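Local coordinates for protein putative tetR-family transcriptional regulator (Streptomyces coelicolor, PDB 3FIW) that probably binds DNA at regulatory sites as a dimeric TetR-family transcription factor, consistent with a role as a repressor, at residues E28-E33 / R49-R54; A79-H84 / R119-S124; L101-S106 / R134-F139. All blocks are in the same frame, centred on the assembly; numbering follows the deposited sequence.

Contact 1: E28-E33 / R49-R54; sequences ETVITE and RRLAKR
Leu51 reaches across from helix 48-55 to Val30 and Glu33 of helix 27-41, and this one side chain makes every close contact between the two segments. Along residues 49-54, the walk starts with two arginines that do not reach residues 28-33: Arg49 is exposed, as suits its long, charged chain, and touches Gln59, while Arg50 packs on Leu37 further along helix 27-41 and its backbone N is hydrogen-bonded to Ser47 OG. At Leu51 the chain comes closest to its neighbour, with its CA 7.3 Å from the CA of Glu33. Leu51 holds CG anti to its backbone nitrogen (chi1 172°), which carries the fork across the gap. One prong, CD2, meets Val30 CG1 at 3.8 Å, and the two side chains cross nearly at right angles. The other prong, CD1, settles against the backbone of the opposite helix, 3.7 Å from Val30 O and 3.8 Å from Glu33 C. It also lies 4.0 Å from Glu33 CB, the apolar base of an acidic residue. Leucine suits this place because its two methyls can serve two neighbours at once, while the compact, beta-branched valine offers a methyl close to its own backbone. Residues 49-54 fall in the predicted helix-turn-helix, and together with helices 27-41 and 60-63 they belong to the three-helix DNA-binding domain usual in TetR-family proteins; Leu62, from helix 60-63, touches both Val30 and Leu51 and adds to the packing, with Leu72 of helix 69-79 on Leu51. Ala52, next along, is small and buried, and touches Leu62 rather than residues 28-33. At Arg54 the CB points toward residues 28-33, yet the guanidinium end leads away from them, and its side chain also packs on Leu37.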
# COMPACT_ATOMS: atom_id res chain seq x y z
N GLU A 28 -28.14 -4.48 0.37
CA GLU A 28 -27.11 -5.51 0.70
C GLU A 28 -26.83 -6.49 -0.47
O GLU A 28 -25.68 -6.78 -0.77
CB GLU A 28 -27.44 -6.27 2.01
CG GLU A 28 -28.91 -6.77 2.12
CD GLU A 28 -29.29 -7.36 3.50
OE1 GLU A 28 -30.02 -8.40 3.50
OE2 GLU A 28 -28.87 -6.80 4.56
N THR A 29 -27.91 -6.93 -1.11
CA THR A 29 -27.95 -7.64 -2.38
C THR A 29 -27.20 -6.97 -3.49
O THR A 29 -26.47 -7.63 -4.21
CB THR A 29 -29.45 -7.73 -2.85
OG1 THR A 29 -30.19 -8.38 -1.83
CG2 THR A 29 -29.66 -8.46 -4.24
N VAL A 30 -27.43 -5.69 -3.72
CA VAL A 30 -26.71 -4.99 -4.77
C VAL A 30 -25.21 -4.99 -4.48
O VAL A 30 -24.40 -5.25 -5.37
CB VAL A 30 -27.25 -3.57 -5.02
CG1 VAL A 30 -26.35 -2.79 -5.94
CG2 VAL A 30 -28.63 -3.66 -5.64
N ILE A 31 -24.86 -4.71 -3.22
CA ILE A 31 -23.49 -4.56 -2.79
C ILE A 31 -22.78 -5.91 -2.88
O ILE A 31 -21.63 -5.98 -3.25
CB ILE A 31 -23.40 -3.96 -1.33
CG1 ILE A 31 -23.88 -2.51 -1.30
CG2 ILE A 31 -21.98 -4.02 -0.82
CD1 ILE A 31 -24.34 -1.99 0.08
N THR A 32 -23.49 -6.98 -2.55
CA THR A 32 -22.93 -8.33 -2.57
C THR A 32 -22.67 -8.74 -3.99
O THR A 32 -21.65 -9.35 -4.32
CB THR A 32 -23.90 -9.33 -1.87
OG1 THR A 32 -23.89 -9.07 -0.46
CG2 THR A 32 -23.48 -10.77 -2.11
N GLU A 33 -23.61 -8.35 -4.85
CA GLU A 33 -23.48 -8.56 -6.28
C GLU A 33 -22.35 -7.72 -6.91
O GLU A 33 -21.73 -8.14 -7.90
CB GLU A 33 -24.83 -8.27 -6.93
CG GLU A 33 -25.04 -9.03 -8.23
CD GLU A 33 -25.20 -10.55 -8.05
OE1 GLU A 33 -25.84 -11.02 -7.07
OE2 GLU A 33 -24.67 -11.26 -8.92
N ARG A 49 -23.45 0.24 -14.96
CA ARG A 49 -24.11 -0.44 -16.05
C ARG A 49 -23.83 -1.95 -16.03
O ARG A 49 -24.74 -2.76 -16.26
CB ARG A 49 -23.90 0.28 -17.42
CG ARG A 49 -22.94 -0.32 -18.40
CD ARG A 49 -23.64 -1.06 -19.55
NE ARG A 49 -22.65 -1.64 -20.47
CZ ARG A 49 -21.84 -2.68 -20.18
NH1 ARG A 49 -21.91 -3.31 -19.01
NH2 ARG A 49 -20.97 -3.12 -21.09
N ARG A 50 -22.62 -2.34 -15.67
CA ARG A 50 -22.26 -3.74 -15.66
C ARG A 50 -22.92 -4.48 -14.49
O ARG A 50 -23.40 -5.61 -14.64
CB ARG A 50 -20.73 -3.85 -15.59
CG ARG A 50 -20.14 -4.89 -16.48
CD ARG A 50 -18.73 -4.48 -16.80
NE ARG A 50 -18.14 -5.34 -17.81
CZ ARG A 50 -16.96 -5.14 -18.38
NH1 ARG A 50 -16.22 -4.09 -18.02
NH2 ARG A 50 -16.52 -5.99 -19.30
N LEU A 51 -22.99 -3.82 -13.33
CA LEU A 51 -23.69 -4.34 -12.18
C LEU A 51 -25.19 -4.51 -12.48
O LEU A 51 -25.78 -5.55 -12.15
CB LEU A 51 -23.45 -3.44 -10.95
CG LEU A 51 -24.23 -3.64 -9.64
CD1 LEU A 51 -24.02 -5.01 -9.01
CD2 LEU A 51 -23.80 -2.55 -8.68
N ALA A 52 -25.80 -3.49 -13.10
CA ALA A 52 -27.21 -3.55 -13.47
C ALA A 52 -27.48 -4.82 -14.26
O ALA A 52 -28.42 -5.56 -13.98
CB ALA A 52 -27.60 -2.34 -14.29
N LYS A 53 -26.63 -5.07 -15.25
CA LYS A 53 -26.77 -6.18 -16.16
C LYS A 53 -26.60 -7.52 -15.45
O LYS A 53 -27.39 -8.40 -15.66
CB LYS A 53 -25.80 -5.97 -17.33
CG LYS A 53 -25.16 -7.20 -17.89
CD LYS A 53 -25.85 -7.66 -19.17
CE LYS A 53 -24.95 -8.62 -19.89
NZ LYS A 53 -23.53 -8.21 -19.64
N ARG A 54 -25.58 -7.65 -14.59
CA ARG A 54 -25.45 -8.82 -13.68
C ARG A 54 -26.73 -9.10 -12.90
O ARG A 54 -27.08 -10.25 -12.66
CB ARG A 54 -24.29 -8.63 -12.66
CG ARG A 54 -22.96 -9.38 -12.96
CD ARG A 54 -22.81 -9.72 -14.46
NE ARG A 54 -21.49 -9.47 -15.07
CZ ARG A 54 -21.24 -8.53 -16.00
NH1 ARG A 54 -22.20 -7.71 -16.42
NH2 ARG A 54 -20.01 -8.40 -16.52

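Contact 2: A79-H84 / R119-S124; sequences AAMAPH and RLHAGS
Met81, present as selenomethionine, meets His121, while beside it Ala80 meets Leu120. The Met81 chain leaves a type I turn that runs from Ala79 to Ala82 and is closed by Ala82 N bonding to Ala79 O at 3.1 Å. Its CB and CG bridge the distance without touching residues 119-124. With CG lying opposite the carbonyl carbon (chi1 -69°) and bends at chi2 and chi3, the chain carries its selenium to the histidine. There SE lies 3.8 Å from both NE2 and CD2 of His121, and 4.5 Å from the ring centroid. Its line to the centroid stands 62° off the ring normal, an oblique approach. CE, at the tip, touches His121 CD2 at 3.7 Å, the shortest contact between the segments. Nearer the start of the turn, Ala80 CB points at helix 117-123 and meets Leu120 CD2 at 4.2 Å; a small methyl suits a place where the leucine supplies the bulk. Leu120 also packs on Leu35 and Leu38 of helix 27-41, and His121 stacks edge-to-face with Phe107. The contact thus lies where the DNA-binding helices give way to the C-terminal domain; in TetR itself, movement at this kind of junction couples the ligand pocket to the DNA-binding domains, but whether it does so here is not known. Methionine, whose sulfur the selenium replaces, has a flexible chain that can approach a ring obliquely. With no hydrogen bond between the segments, the join is van der Waals and sulfur-aromatic in kind.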
# COMPACT_ATOMS: atom_id res chain seq x y z
N ALA A 79 -18.45 -2.95 3.00
CA ALA A 79 -18.95 -4.36 3.05
C ALA A 79 -17.78 -5.35 3.00
O ALA A 79 -17.83 -6.41 3.61
CB ALA A 79 -19.89 -4.60 1.92
N ALA A 80 -16.72 -5.01 2.25
CA ALA A 80 -15.51 -5.88 2.10
C ALA A 80 -14.80 -6.19 3.44
O ALA A 80 -14.03 -7.17 3.53
CB ALA A 80 -14.54 -5.26 1.13
N MSE A 81 -15.06 -5.37 4.45
CA MSE A 81 -14.39 -5.47 5.75
C MSE A 81 -15.12 -6.36 6.72
O MSE A 81 -14.62 -6.60 7.84
CB MSE A 81 -14.24 -4.08 6.41
CG MSE A 81 -13.27 -3.17 5.71
SE MSE A 81 -11.47 -3.84 5.98
CE MSE A 81 -11.15 -4.73 4.37
N ALA A 82 -16.32 -6.82 6.34
CA ALA A 82 -17.18 -7.56 7.27
C ALA A 82 -16.45 -8.76 7.86
O ALA A 82 -16.51 -8.94 9.06
CB ALA A 82 -18.51 -7.98 6.62
N PRO A 83 -15.77 -9.58 7.01
CA PRO A 83 -15.02 -10.75 7.52
C PRO A 83 -13.95 -10.40 8.59
O PRO A 83 -13.77 -11.13 9.56
CB PRO A 83 -14.37 -11.35 6.26
CG PRO A 83 -15.17 -10.82 5.08
CD PRO A 83 -15.68 -9.45 5.53
N HIS A 84 -13.26 -9.29 8.43
CA HIS A 84 -12.40 -8.82 9.51
C HIS A 84 -13.18 -8.50 10.81
O HIS A 84 -12.74 -8.85 11.91
CB HIS A 84 -11.51 -7.63 9.07
CG HIS A 84 -10.38 -7.34 10.02
ND1 HIS A 84 -10.15 -6.09 10.56
CD2 HIS A 84 -9.43 -8.16 10.54
CE1 HIS A 84 -9.11 -6.15 11.38
NE2 HIS A 84 -8.65 -7.39 11.38
N ARG A 119 -6.73 -2.18 -3.48
CA ARG A 119 -7.05 -0.95 -4.23
C ARG A 119 -8.45 -0.45 -3.93
O ARG A 119 -8.69 0.77 -3.86
CB ARG A 119 -6.91 -1.15 -5.76
CG ARG A 119 -5.48 -1.26 -6.26
CD ARG A 119 -5.46 -1.58 -7.75
NE ARG A 119 -6.33 -0.65 -8.46
CZ ARG A 119 -6.90 -0.88 -9.65
NH1 ARG A 119 -7.67 0.06 -10.16
NH2 ARG A 119 -6.69 -2.00 -10.34
N LEU A 120 -9.38 -1.38 -3.75
CA LEU A 120 -10.72 -1.02 -3.33
C LEU A 120 -10.68 -0.35 -1.96
O LEU A 120 -11.29 0.71 -1.76
CB LEU A 120 -11.63 -2.25 -3.29
CG LEU A 120 -13.10 -2.03 -2.92
CD1 LEU A 120 -13.91 -1.35 -4.02
CD2 LEU A 120 -13.73 -3.38 -2.50
N HIS A 121 -9.97 -0.96 -1.01
CA HIS A 121 -9.84 -0.38 0.32
C HIS A 121 -9.20 1.00 0.31
O HIS A 121 -9.81 1.99 0.78
CB HIS A 121 -8.99 -1.31 1.16
CG HIS A 121 -9.04 -1.04 2.63
ND1 HIS A 121 -7.98 -0.46 3.32
CD2 HIS A 121 -9.99 -1.29 3.55
CE1 HIS A 121 -8.28 -0.39 4.61
NE2 HIS A 121 -9.49 -0.88 4.78
N ALA A 122 -8.00 1.07 -0.24
CA ALA A 122 -7.21 2.32 -0.32
C ALA A 122 -7.98 3.44 -1.02
O ALA A 122 -7.95 4.60 -0.60
CB ALA A 122 -5.85 2.10 -0.99
N GLY A 123 -8.69 3.08 -2.08
CA GLY A 123 -9.48 4.03 -2.84
C GLY A 123 -10.69 4.67 -2.14
O GLY A 123 -11.04 5.82 -2.44
N SER A 124 -11.34 3.91 -1.27
CA SER A 124 -12.52 4.38 -0.56
C SER A 124 -12.41 3.98 0.88
O SER A 124 -13.28 3.25 1.36
CB SER A 124 -13.78 3.70 -1.09
OG SER A 124 -13.82 3.64 -2.48

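Contact 3: L101-S106 / R134-F139; sequences LRNTRS and RRKMDF
Lys136 NZ donates a hydrogen bond to Asn103 OD1, 3.1 Å away, and this one bond carries the contact between the two segments. The donor lies in the carbonyl plane of the amide, on a lone pair, with a C=O...N angle of 137°. Behind the ammonium, CE and CD of Lys136 also pass the same oxygen, at 3.5 and 3.8 Å. The two side chains come from opposite directions to meet across segments whose nearest CA atoms, those of Asn103 and Lys136, are 9.3 Å apart. Such a span calls for a long residue: the lysine is stretched out beyond CG, and the shorter asparagine extends to meet it with CG opposite its own backbone nitrogen (chi1 -171°). A leucine here, shorter and without a donor, would probably leave Asn103 OD1 without its partner and its amide freer to turn. Around this pair, Trp99 and His84 pack against the lysine, and one turn further along helix 130-142 Phe139 meets Trp99 edge-to-face. In this all-helical fold, Asn103 faces helix 130-142, Thr104 packs on helix 147-170, and Arg105 forms a salt bridge with Glu194 of the second subunit.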
# COMPACT_ATOMS: atom_id res chain seq x y z
N LEU A 101 -0.32 -10.74 15.89
CA LEU A 101 -0.08 -11.39 14.61
C LEU A 101 -1.37 -11.82 13.96
O LEU A 101 -1.57 -11.58 12.78
CB LEU A 101 0.85 -12.60 14.82
CG LEU A 101 2.24 -12.24 15.39
CD1 LEU A 101 3.00 -13.51 15.67
CD2 LEU A 101 3.04 -11.36 14.46
N ARG A 102 -2.21 -12.52 14.74
CA ARG A 102 -3.51 -13.01 14.27
C ARG A 102 -4.41 -11.88 13.68
O ARG A 102 -4.98 -12.03 12.57
CB ARG A 102 -4.19 -13.79 15.40
CG ARG A 102 -5.32 -14.72 14.96
CD ARG A 102 -6.06 -15.42 16.14
NE ARG A 102 -5.07 -15.78 17.13
CZ ARG A 102 -5.16 -15.45 18.42
NH1 ARG A 102 -6.23 -14.79 18.86
NH2 ARG A 102 -4.18 -15.80 19.26
N ASN A 103 -4.49 -10.75 14.38
CA ASN A 103 -5.24 -9.56 13.88
C ASN A 103 -4.79 -9.00 12.50
O ASN A 103 -5.60 -8.68 11.60
CB ASN A 103 -5.14 -8.46 14.92
CG ASN A 103 -6.04 -7.32 14.59
OD1 ASN A 103 -7.26 -7.46 14.66
ND2 ASN A 103 -5.46 -6.21 14.20
N THR A 104 -3.46 -8.91 12.32
CA THR A 104 -2.90 -8.42 11.07
C THR A 104 -3.09 -9.47 9.96
O THR A 104 -3.40 -9.09 8.80
CB THR A 104 -1.38 -8.12 11.20
OG1 THR A 104 -1.16 -7.30 12.31
CG2 THR A 104 -0.83 -7.37 9.96
N ARG A 105 -2.87 -10.75 10.31
CA ARG A 105 -3.21 -11.86 9.39
C ARG A 105 -4.67 -11.83 8.98
O ARG A 105 -5.01 -12.05 7.82
CB ARG A 105 -2.85 -13.23 9.96
CG ARG A 105 -1.34 -13.51 10.13
CD ARG A 105 -1.11 -14.78 10.99
NE ARG A 105 0.31 -14.98 11.15
CZ ARG A 105 0.94 -15.43 12.25
NH1 ARG A 105 0.26 -15.72 13.35
NH2 ARG A 105 2.28 -15.56 12.23
N SER A 106 -5.55 -11.49 9.90
CA SER A 106 -6.96 -11.34 9.53
C SER A 106 -7.18 -10.23 8.49
O SER A 106 -7.94 -10.40 7.52
CB SER A 106 -7.86 -11.11 10.75
OG SER A 106 -9.23 -11.02 10.31
N ARG A 134 -11.16 0.40 19.94
CA ARG A 134 -10.90 0.75 21.33
C ARG A 134 -10.74 -0.48 22.20
O ARG A 134 -9.96 -0.46 23.14
CB ARG A 134 -12.03 1.64 21.88
CG ARG A 134 -11.85 2.16 23.33
CD ARG A 134 -10.83 3.30 23.40
NE ARG A 134 -9.50 2.92 23.90
CZ ARG A 134 -8.34 3.06 23.23
NH1 ARG A 134 -8.31 3.58 21.99
NH2 ARG A 134 -7.20 2.69 23.81
N ARG A 135 -11.49 -1.53 21.89
CA ARG A 135 -11.43 -2.78 22.67
C ARG A 135 -10.09 -3.52 22.44
O ARG A 135 -9.45 -4.01 23.38
CB ARG A 135 -12.63 -3.69 22.38
CG ARG A 135 -14.00 -3.11 22.80
CD ARG A 135 -14.99 -4.19 23.21
NE ARG A 135 -16.35 -3.64 23.28
CZ ARG A 135 -17.04 -3.42 24.41
NH1 ARG A 135 -16.54 -3.73 25.61
NH2 ARG A 135 -18.26 -2.91 24.32
N LYS A 136 -9.68 -3.56 21.17
CA LYS A 136 -8.38 -4.09 20.75
C LYS A 136 -7.26 -3.31 21.41
O LYS A 136 -6.34 -3.90 21.98
CB LYS A 136 -8.26 -4.04 19.23
CG LYS A 136 -9.08 -5.06 18.52
CD LYS A 136 -8.93 -4.91 17.00
CE LYS A 136 -9.88 -5.86 16.28
NZ LYS A 136 -9.72 -5.65 14.83
N MSE A 137 -7.34 -1.98 21.37
CA MSE A 137 -6.33 -1.17 22.02
C MSE A 137 -6.28 -1.38 23.53
O MSE A 137 -5.18 -1.50 24.06
CB MSE A 137 -6.54 0.30 21.72
CG MSE A 137 -5.26 1.09 21.83
SE MSE A 137 -4.06 0.59 20.36
CE MSE A 137 -5.05 1.14 18.74
N ASP A 138 -7.44 -1.43 24.19
CA ASP A 138 -7.54 -1.70 25.64
C ASP A 138 -6.89 -3.01 26.02
O ASP A 138 -6.17 -3.09 27.02
CB ASP A 138 -9.00 -1.71 26.11
CG ASP A 138 -9.59 -0.31 26.23
OD1 ASP A 138 -10.86 -0.20 26.27
OD2 ASP A 138 -8.79 0.68 26.28
N PHE A 139 -7.16 -4.05 25.23
CA PHE A 139 -6.51 -5.34 25.42
C PHE A 139 -4.98 -5.26 25.39
O PHE A 139 -4.33 -5.91 26.20
CB PHE A 139 -7.00 -6.32 24.36
CG PHE A 139 -6.20 -7.57 24.29
CD1 PHE A 139 -6.35 -8.57 25.27
CD2 PHE A 139 -5.23 -7.73 23.31
CE1 PHE A 139 -5.58 -9.76 25.23
CE2 PHE A 139 -4.47 -8.89 23.22
CZ PHE A 139 -4.65 -9.93 24.20

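From the N terminus, contact 1 comes first, closing a short loop of 15 residues within the DNA-binding domain before the chain goes on. Contact 2 opens afterwards and spans 34 residues; contact 3 opens inside that span and closes beyond it, so the two cross and interlock helices 82-85, 96-112, 117-123 and 130-142. Neighbours touch: Ile31 CG2 of contact 1 packs 3.5 Å from Ala79 CB of contact 2, and His84 CE1 lies 3.5 Å from Lys136 NZ of contact 3. Contacts 1 and 3, with centres about 32 Å apart, do not touch, and contact 2 joins the DNA-binding end to the C-terminal domain.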